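Local structure of hypoxanthine-guanine phosphoribosyltransferase (HGPRT) (Schistosoma mansoni, 5IPF) at residues 52-57 / 225-230; 70-75 / 101-106. The protein probably catalyses the transfer of a phosphoribosyl group to hypoxanthine or guanine in purine salvage, forming IMP or GMP. All coordinates share one frame; numbering follows the deposited sequence.

Interaction 1 (52-57 / 225-230) joins strand 54-59 to the loop that leads into strand 230-233 of the small antiparallel sheet, which probably forms the hood near the purine end of the site, whereas interaction 2 (70-75 / 101-106) lies in the phosphoribosyltransferase core, where two helices pack together against the parallel sheet. The centres of interactions 1 and 2 are 24 Å apart and the nearest atoms of interactions 1 and 2 about 8 Å, without touching. Strand 54-59 runs directly into helix 61-81, and interaction 2 is nested inside the chain loop that interaction 1 closes. Bound IMP is near interaction 1, with the side chain of Ile230 about 8 Å away. Both contacts also meet the third subunit.

Interaction 1 (52-57 / 225-230); sequences ECLDYV and RDLHHI
Leu54 overlaps Leu227 at the methyl ends, the two side chains reaching toward each other tip to tip. Leu54 CD1 touches both methyls of its partner, lying 3.8 Å from Leu227 CD2 and 3.8 Å from Leu227 CD1. Leu227 CD2 in turn meets the second methyl as well, at 3.9 Å from Leu54 CD2. Leu227 CG is anti to the backbone N (chi1 -158°), an orientation that carries its methyls across to strand 54-59. Leu54 also packs on Phe224 and Thr41, and Leu227 on Tyr50. Further along, Val57 and His229 meet at a slant. With Val57 CG1 anti to the backbone N (chi1 177°), this branch, rather than CG2, comes within 3.7 Å of His229 CB. The same methyl, Val57 CG1, is 3.7 Å from Ile230 O. The valine therefore packs at the base of the histidine side chain, while the imidazole is held from elsewhere: Asn61 N bonds to ND1 and Cys45 O to NE2. With both ring nitrogens engaged, the buried imidazole is fixed in rotation. Val57 and Ile230 have the closest CA atoms across the contact, 6.0 Å apart. The strand pairing uses residues just past the segment ends: Ile230 bonds through its backbone to Leu58, and Asp55 and Tyr56 to Val232. The arrangement is a buried apolar seam leading into the antiparallel pairing of strands 54-59 and 230-233, part of the small sheet that, as in related purine phosphoribosyltransferases, probably forms the hood over the base-binding end of the active site.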
loop_
_atom_site.group_PDB
_atom_site.type_symbol
_atom_site.label_atom_id
_atom_site.label_comp_id
_atom_site.label_asym_id
_atom_site.label_seq_id
_atom_site.Cartn_x
_atom_site.Cartn_y
_atom_site.Cartn_z
ATOM N N GLU A 52 -1.732 -17.890 -20.704
ATOM C CA GLU A 52 -2.553 -19.023 -21.106
ATOM C C GLU A 52 -2.477 -20.190 -20.128
ATOM O O GLU A 52 -3.010 -21.265 -20.422
ATOM C CB GLU A 52 -2.153 -19.490 -22.508
ATOM N N CYS A 53 -1.844 -20.004 -18.972
ATOM C CA CYS A 53 -1.621 -21.091 -18.028
ATOM C C CYS A 53 -2.520 -21.024 -16.801
ATOM O O CYS A 53 -2.454 -21.922 -15.956
ATOM C CB CYS A 53 -0.154 -21.109 -17.585
ATOM S SG CYS A 53 1.028 -21.381 -18.922
ATOM N N LEU A 54 -3.360 -19.999 -16.682
ATOM C CA LEU A 54 -4.151 -19.769 -15.480
ATOM C C LEU A 54 -5.633 -19.912 -15.793
ATOM O O LEU A 54 -6.135 -19.294 -16.738
ATOM C CB LEU A 54 -3.864 -18.382 -14.901
ATOM C CG LEU A 54 -2.392 -18.098 -14.600
ATOM C CD1 LEU A 54 -2.204 -16.656 -14.161
ATOM C CD2 LEU A 54 -1.867 -19.057 -13.545
ATOM N N ASP A 55 -6.329 -20.718 -14.988
ATOM C CA ASP A 55 -7.768 -20.896 -15.168
ATOM C C ASP A 55 -8.533 -19.676 -14.664
ATOM O O ASP A 55 -9.263 -19.028 -15.424
ATOM C CB ASP A 55 -8.229 -22.170 -14.453
ATOM C CG ASP A 55 -9.491 -22.763 -15.061
ATOM O OD1 ASP A 55 -10.355 -21.993 -15.534
ATOM O OD2 ASP A 55 -9.618 -24.005 -15.066
ATOM N N TYR A 56 -8.371 -19.343 -13.385
ATOM C CA TYR A 56 -8.970 -18.134 -12.836
ATOM C C TYR A 56 -8.178 -17.689 -11.614
ATOM O O TYR A 56 -7.256 -18.368 -11.161
ATOM C CB TYR A 56 -10.448 -18.344 -12.489
ATOM C CG TYR A 56 -10.742 -19.560 -11.638
ATOM C CD1 TYR A 56 -10.585 -19.528 -10.258
ATOM C CD2 TYR A 56 -11.205 -20.735 -12.216
ATOM C CE1 TYR A 56 -10.867 -20.636 -9.477
ATOM C CE2 TYR A 56 -11.491 -21.849 -11.446
ATOM C CZ TYR A 56 -11.321 -21.794 -10.078
ATOM O OH TYR A 56 -11.603 -22.904 -9.312
ATOM N N VAL A 57 -8.545 -16.524 -11.096
ATOM C CA VAL A 57 -7.953 -15.992 -9.875
ATOM C C VAL A 57 -8.817 -16.417 -8.698
ATOM O O VAL A 57 -10.034 -16.198 -8.703
ATOM C CB VAL A 57 -7.835 -14.462 -9.943
ATOM C CG1 VAL A 57 -7.286 -13.923 -8.636
ATOM C CG2 VAL A 57 -6.963 -14.045 -11.114
ATOM N N ARG A 225 5.832 -18.511 -8.916
ATOM C CA ARG A 225 6.049 -17.783 -7.670
ATOM C C ARG A 225 5.922 -16.277 -7.867
ATOM O O ARG A 225 5.398 -15.578 -6.992
ATOM C CB ARG A 225 7.413 -18.136 -7.079
ATOM C CG ARG A 225 7.484 -19.537 -6.498
ATOM C CD ARG A 225 8.577 -19.640 -5.451
ATOM N NE ARG A 225 8.602 -20.950 -4.808
ATOM C CZ ARG A 225 9.405 -21.945 -5.171
ATOM N NH1 ARG A 225 10.257 -21.779 -6.174
ATOM N NH2 ARG A 225 9.358 -23.105 -4.529
ATOM N N ASP A 226 6.384 -15.763 -9.003
ATOM C CA ASP A 226 6.282 -14.337 -9.291
ATOM C C ASP A 226 4.864 -13.898 -9.645
ATOM O O ASP A 226 4.659 -12.728 -9.995
ATOM C CB ASP A 226 7.240 -13.964 -10.422
ATOM C CG ASP A 226 7.133 -14.898 -11.608
ATOM O OD1 ASP A 226 6.718 -16.061 -11.413
ATOM O OD2 ASP A 226 7.469 -14.474 -12.734
ATOM N N LEU A 227 3.878 -14.785 -9.573
ATOM C CA LEU A 227 2.496 -14.384 -9.772
ATOM C C LEU A 227 2.002 -13.583 -8.573
ATOM O O LEU A 227 2.361 -13.854 -7.423
ATOM C CB LEU A 227 1.611 -15.609 -9.989
ATOM C CG LEU A 227 0.285 -15.385 -10.711
ATOM C CD1 LEU A 227 0.513 -14.850 -12.118
ATOM C CD2 LEU A 227 -0.496 -16.681 -10.753
ATOM N N HIS A 228 1.156 -12.591 -8.852
ATOM C CA HIS A 228 0.700 -11.638 -7.846
ATOM C C HIS A 228 -0.457 -12.162 -7.003
ATOM O O HIS A 228 -0.515 -11.895 -5.798
ATOM C CB HIS A 228 0.282 -10.324 -8.515
ATOM C CG HIS A 228 0.226 -9.164 -7.573
ATOM N ND1 HIS A 228 -0.879 -8.348 -7.455
ATOM C CD2 HIS A 228 1.140 -8.691 -6.695
ATOM C CE1 HIS A 228 -0.640 -7.418 -6.549
ATOM N NE2 HIS A 228 0.578 -7.604 -6.071
ATOM N N HIS A 229 -1.386 -12.892 -7.606
ATOM C CA HIS A 229 -2.568 -13.375 -6.910
ATOM C C HIS A 229 -2.516 -14.889 -6.757
ATOM O O HIS A 229 -1.679 -15.576 -7.351
ATOM C CB HIS A 229 -3.839 -12.964 -7.658
ATOM C CG HIS A 229 -3.772 -11.593 -8.250
ATOM N ND1 HIS A 229 -4.109 -10.459 -7.546
ATOM C CD2 HIS A 229 -3.408 -11.175 -9.485
ATOM C CE1 HIS A 229 -3.954 -9.400 -8.321
ATOM N NE2 HIS A 229 -3.531 -9.807 -9.503
ATOM N N ILE A 230 -3.432 -15.406 -5.947
ATOM C CA ILE A 230 -3.610 -16.845 -5.801
ATOM C C ILE A 230 -4.559 -17.317 -6.895
ATOM O O ILE A 230 -5.713 -16.881 -6.961
ATOM C CB ILE A 230 -4.144 -17.208 -4.409
ATOM C CG1 ILE A 230 -3.106 -16.863 -3.340
ATOM C CG2 ILE A 230 -4.501 -18.685 -4.350
ATOM C CD1 ILE A 230 -3.563 -17.155 -1.933
#

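Interaction 2 (70-75 / 101-106); sequences KMSMNI and ADLVDG
Helices 61-81 and 97-112 pack with the axes of their 70-75 and 101-106 segments 9.0 Å apart at closest approach and inclined at -62°, with Ser72 and Gly106 nearest at 5.5 Å between CA atoms. This is helix-on-helix packing within the alpha/beta core of the phosphoribosyltransferase fold, where Leu103 also rests on Leu89 of strand 87-92 and Ile75 on Phe203 of strand 203-208. Ser72 turns its short side chain onto the backbone of Gly106, Ser72 CB being 3.5 Å from Gly106 C. The absence of a side chain on Gly106 leaves the serine room to lie against the main chain. The Ser72 hydroxyl is hydrogen-bonded within its own helix to Leu68 O; against residues 101-106 it makes van der Waals contact. Beside it, Leu103 CG sits anti to the backbone N (chi1 175°), and Leu103 CD1 extends toward helix 61-81, reaching 3.9 Å from Ser72 OG. The side chains of Leu103 and Ile75 cross at about a right angle, meeting through one methyl from each: Ile75 CD1 lies 4.0 Å from Leu103 CD1.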
loop_
_atom_site.group_PDB
_atom_site.type_symbol
_atom_site.label_atom_id
_atom_site.label_comp_id
_atom_site.label_asym_id
_atom_site.label_seq_id
_atom_site.Cartn_x
_atom_site.Cartn_y
_atom_site.Cartn_z
ATOM N N LYS A 70 -6.731 -8.317 9.972
ATOM C CA LYS A 70 -7.437 -8.955 11.080
ATOM C C LYS A 70 -6.616 -10.089 11.681
ATOM O O LYS A 70 -6.598 -10.271 12.906
ATOM C CB LYS A 70 -8.793 -9.473 10.604
ATOM C CG LYS A 70 -9.753 -9.805 11.730
ATOM C CD LYS A 70 -10.076 -8.562 12.542
ATOM C CE LYS A 70 -11.322 -8.754 13.384
ATOM N NZ LYS A 70 -11.749 -7.482 14.028
ATOM N N MET A 71 -5.930 -10.865 10.837
ATOM C CA MET A 71 -5.052 -11.909 11.359
ATOM C C MET A 71 -3.986 -11.320 12.275
ATOM O O MET A 71 -3.735 -11.839 13.370
ATOM C CB MET A 71 -4.405 -12.683 10.212
ATOM C CG MET A 71 -5.317 -13.700 9.554
ATOM S SD MET A 71 -4.383 -14.856 8.535
ATOM C CE MET A 71 -3.258 -15.539 9.751
ATOM N N SER A 72 -3.349 -10.229 11.841
ATOM C CA SER A 72 -2.344 -9.573 12.673
ATOM C C SER A 72 -2.928 -9.160 14.014
ATOM O O SER A 72 -2.293 -9.349 15.061
ATOM C CB SER A 72 -1.767 -8.357 11.946
ATOM O OG SER A 72 -1.072 -8.741 10.773
ATOM N N MET A 73 -4.142 -8.603 14.009
ATOM C CA MET A 73 -4.771 -8.222 15.271
ATOM C C MET A 73 -4.970 -9.432 16.180
ATOM O O MET A 73 -4.615 -9.397 17.367
ATOM C CB MET A 73 -6.098 -7.514 14.997
ATOM C CG MET A 73 -5.933 -6.224 14.214
ATOM S SD MET A 73 -7.479 -5.367 13.878
ATOM C CE MET A 73 -6.859 -3.877 13.098
ATOM N N ASN A 74 -5.516 -10.524 15.630
ATOM C CA ASN A 74 -5.761 -11.726 16.426
ATOM C C ASN A 74 -4.471 -12.267 17.036
ATOM O O ASN A 74 -4.418 -12.586 18.232
ATOM C CB ASN A 74 -6.431 -12.797 15.564
ATOM C CG ASN A 74 -7.811 -12.388 15.090
ATOM O OD1 ASN A 74 -8.464 -11.576 15.777
ATOM N ND2 ASN A 74 -8.244 -12.888 14.032
ATOM N N ILE A 75 -3.420 -12.386 16.224
ATOM C CA ILE A 75 -2.149 -12.906 16.726
ATOM C C ILE A 75 -1.599 -11.998 17.822
ATOM O O ILE A 75 -1.148 -12.467 18.878
ATOM C CB ILE A 75 -1.148 -13.071 15.568
ATOM C CG1 ILE A 75 -1.699 -14.036 14.519
ATOM C CG2 ILE A 75 0.188 -13.563 16.084
ATOM C CD1 ILE A 75 -0.829 -14.149 13.284
ATOM N N ALA A 101 6.116 -11.580 4.673
ATOM C CA ALA A 101 6.389 -10.153 4.532
ATOM C C ALA A 101 5.149 -9.325 4.844
ATOM O O ALA A 101 5.194 -8.395 5.661
ATOM C CB ALA A 101 6.906 -9.855 3.125
ATOM N N ASP A 102 4.020 -9.658 4.212
ATOM C CA ASP A 102 2.794 -8.913 4.480
ATOM C C ASP A 102 2.308 -9.127 5.909
ATOM O O ASP A 102 1.778 -8.194 6.532
ATOM C CB ASP A 102 1.712 -9.305 3.474
ATOM C CG ASP A 102 2.081 -8.929 2.048
ATOM O OD1 ASP A 102 2.732 -7.881 1.859
ATOM O OD2 ASP A 102 1.723 -9.680 1.116
ATOM N N LEU A 103 2.490 -10.336 6.450
ATOM C CA LEU A 103 2.092 -10.590 7.832
ATOM C C LEU A 103 2.908 -9.747 8.805
ATOM O O LEU A 103 2.360 -9.186 9.760
ATOM C CB LEU A 103 2.242 -12.073 8.165
ATOM C CG LEU A 103 1.969 -12.437 9.628
ATOM C CD1 LEU A 103 0.499 -12.238 9.971
ATOM C CD2 LEU A 103 2.416 -13.860 9.934
ATOM N N VAL A 104 4.221 -9.656 8.586
ATOM C CA VAL A 104 5.069 -8.832 9.444
ATOM C C VAL A 104 4.696 -7.362 9.302
ATOM O O VAL A 104 4.705 -6.606 10.282
ATOM C CB VAL A 104 6.556 -9.084 9.121
ATOM C CG1 VAL A 104 7.426 -7.958 9.650
ATOM C CG2 VAL A 104 7.004 -10.415 9.706
ATOM N N ASP A 105 4.352 -6.937 8.083
ATOM C CA ASP A 105 3.838 -5.586 7.872
ATOM C C ASP A 105 2.634 -5.314 8.768
ATOM O O ASP A 105 2.610 -4.338 9.532
ATOM C CB ASP A 105 3.469 -5.402 6.395
ATOM C CG ASP A 105 3.749 -3.998 5.882
ATOM O OD1 ASP A 105 2.900 -3.101 6.080
ATOM O OD2 ASP A 105 4.812 -3.796 5.259
ATOM N N GLY A 106 1.624 -6.181 8.690
ATOM C CA GLY A 106 0.435 -5.986 9.503
ATOM C C GLY A 106 0.713 -6.057 10.992
ATOM O O GLY A 106 0.129 -5.306 11.776
#